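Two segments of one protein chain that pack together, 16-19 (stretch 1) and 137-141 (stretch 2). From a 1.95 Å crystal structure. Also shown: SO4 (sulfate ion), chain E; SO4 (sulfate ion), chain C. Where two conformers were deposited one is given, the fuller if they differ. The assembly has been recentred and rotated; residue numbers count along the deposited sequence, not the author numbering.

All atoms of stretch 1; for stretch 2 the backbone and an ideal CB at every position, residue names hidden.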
# COMPACT_ATOMS: atom_id res chain seq x y z
N VAL A 16 6.97 18.28 1.76
CA VAL A 16 6.61 17.23 0.75
C VAL A 16 7.48 15.97 0.76
O VAL A 16 7.05 14.98 0.17
CB VAL A 16 6.57 17.71 -0.74
CG1 VAL A 16 5.55 18.83 -0.99
CG2 VAL A 16 7.98 18.04 -1.31
N GLU A 17 8.68 16.01 1.35
CA GLU A 17 9.54 14.80 1.41
C GLU A 17 8.94 13.75 2.36
O GLU A 17 8.69 14.01 3.55
CB GLU A 17 11.00 15.09 1.78
CG GLU A 17 11.76 15.95 0.78
CD GLU A 17 11.62 17.43 1.11
OE1 GLU A 17 10.71 17.78 1.90
OE2 GLU A 17 12.45 18.22 0.60
N ILE A 18 8.74 12.56 1.85
CA ILE A 18 8.10 11.56 2.68
C ILE A 18 9.16 10.77 3.45
O ILE A 18 10.01 10.12 2.85
CB ILE A 18 7.24 10.62 1.83
CG1 ILE A 18 6.11 11.41 1.14
CG2 ILE A 18 6.74 9.45 2.67
CD1 ILE A 18 5.30 10.58 0.15
N THR A 19 9.11 10.82 4.78
CA THR A 19 10.15 10.21 5.60
C THR A 19 9.61 8.96 6.31
O THR A 19 8.40 8.82 6.48
CB THR A 19 10.64 11.20 6.69
OG1 THR A 19 9.50 11.76 7.36
CG2 THR A 19 11.47 12.33 6.06
N UNK A 137 14.04 10.82 -4.09
CA UNK A 137 13.37 10.67 -2.80
C UNK A 137 11.86 10.78 -3.00
O UNK A 137 11.40 11.54 -3.86
CB UNK A 137 13.86 11.72 -1.80
N UNK A 138 11.11 10.01 -2.22
CA UNK A 138 9.66 9.94 -2.31
C UNK A 138 9.05 11.27 -1.83
O UNK A 138 9.41 11.76 -0.75
CB UNK A 138 9.13 8.77 -1.49
N UNK A 139 8.14 11.82 -2.63
CA UNK A 139 7.46 13.06 -2.30
C UNK A 139 5.95 12.96 -2.47
O UNK A 139 5.44 12.11 -3.21
CB UNK A 139 8.00 14.20 -3.17
N UNK A 140 5.21 13.82 -1.78
CA UNK A 140 3.77 13.89 -1.97
C UNK A 140 3.43 14.26 -3.42
O UNK A 140 4.10 15.08 -4.03
CB UNK A 140 3.16 14.90 -1.00
N UNK A 141 2.40 13.63 -3.96
CA UNK A 141 1.97 13.85 -5.33
C UNK A 141 2.88 13.35 -6.41
O UNK A 141 2.54 13.56 -7.56
CB UNK A 141 1.76 15.35 -5.55
S SO4 E . 15.84 14.41 -5.50
O1 SO4 E . 15.65 13.77 -6.79
O2 SO4 E . 17.24 14.27 -5.11
O3 SO4 E . 15.45 15.82 -5.63
O4 SO4 E . 15.00 13.76 -4.50
S SO4 C . 10.65 14.92 -8.15
O1 SO4 C . 11.43 15.30 -9.32
O2 SO4 C . 11.56 14.38 -7.17
O3 SO4 C . 9.91 16.06 -7.63
O4 SO4 C . 9.73 13.86 -8.53

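The backbone N of position 140 donates to Val-16 O (2.9 Å, N-H...O angle 155°), and Ile-18 N donates to the carbonyl O of position 138 (2.8 Å, 173°). Together they make a single bridge centred on Glu-17 and position 139, whose CA atoms lie 4.6 Å apart.

At position 137 the CA-to-CB bond points toward stretch 1, but the ideal CB is still 5.4 Å from Glu-17 CG, so nothing there demands a particular shape. The nearby sulfate is more telling: O4 of the chain E sulfate lies 3.1 Å from the backbone N of 137, a weak hydrogen bond. A small polar residue, such as serine or threonine, could add a second donor. The residue is Thr-137, whose chi1 of 59° (p) brings OG1 to 2.8 Å from the same O4, to which it donates.

Position 138 has its CA-to-CB bond sideways, with the ideal CB 4.2 Å from Ile-18 CB. Stretch 1 offers an aliphatic surface here, which would suit a large apolar or aromatic side chain. It is Trp-138. With chi1 at -164° (t), its indole lies beneath Ile-18 CD1, which sits 3.6 Å from the centroid of the five-membered ring and directly on the ring normal: a CH-pi contact over the face.

At position 139 the bond is again sideways, and the ideal CB lies 3.6 Å from Val-16 O. The CA of 139 approaches Val-16 O at 3.2 Å in a CA-H...O contact. Val-16 CG2 offers apolar contact to a long side chain, while two sulfates beyond favour a cationic end; lysine or arginine would serve. Lys-139 combines both: its CD is 4.1 Å from Val-16 CG2, and the end of the chain leads away from stretch 1, where NZ donates to O4 of the chain E sulfate (3.0 Å), O2 of the chain C sulfate (2.8 Å) and Thr-137 O (3.1 Å).

Position 140 also points sideways, its ideal CB 4.1 Å from Val-16 O and 5.0 Å from Ile-18 CD1. Many side chains with an aliphatic base would be acceptable. Gln-140 places CB 4.4 Å from Val-16 CB and, extended (chi1 and chi2 both t), carries its amide away from stretch 1.

Position 141 has phi/psi of 69/2, a left-handed conformation common for glycine, asparagine and aspartate, and no stretch 1 atom within 5.5 Å of its ideal CB. Asp-141 accepts a weak hydrogen bond at OD1 from Gln-140 NE2 (3.3 Å).

Stretch 2 (137-141) TWKQD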
# COMPACT_ATOMS: atom_id res chain seq x y z
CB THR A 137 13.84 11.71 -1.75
OG1 THR A 137 13.57 13.02 -2.25
CG2 THR A 137 15.35 11.58 -1.43
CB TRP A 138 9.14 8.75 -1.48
CG TRP A 138 7.72 8.29 -1.76
CD1 TRP A 138 6.88 8.68 -2.77
CD2 TRP A 138 6.98 7.32 -1.00
NE1 TRP A 138 5.67 8.03 -2.68
CE2 TRP A 138 5.71 7.18 -1.61
CE3 TRP A 138 7.27 6.55 0.14
CZ2 TRP A 138 4.72 6.31 -1.11
CZ3 TRP A 138 6.29 5.67 0.63
CH2 TRP A 138 5.03 5.56 -0.00
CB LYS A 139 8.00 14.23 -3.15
CG LYS A 139 9.49 14.52 -2.90
CD LYS A 139 10.01 15.58 -3.85
CE LYS A 139 11.53 15.68 -3.77
NZ LYS A 139 12.13 14.53 -4.47
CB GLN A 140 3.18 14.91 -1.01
CG GLN A 140 1.69 15.07 -1.16
CD GLN A 140 1.12 16.08 -0.18
OE1 GLN A 140 0.87 15.77 0.98
NE2 GLN A 140 0.87 17.29 -0.67
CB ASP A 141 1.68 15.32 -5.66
CG ASP A 141 0.68 15.91 -4.75
OD1 ASP A 141 1.06 16.79 -3.94
OD2 ASP A 141 -0.49 15.49 -4.80
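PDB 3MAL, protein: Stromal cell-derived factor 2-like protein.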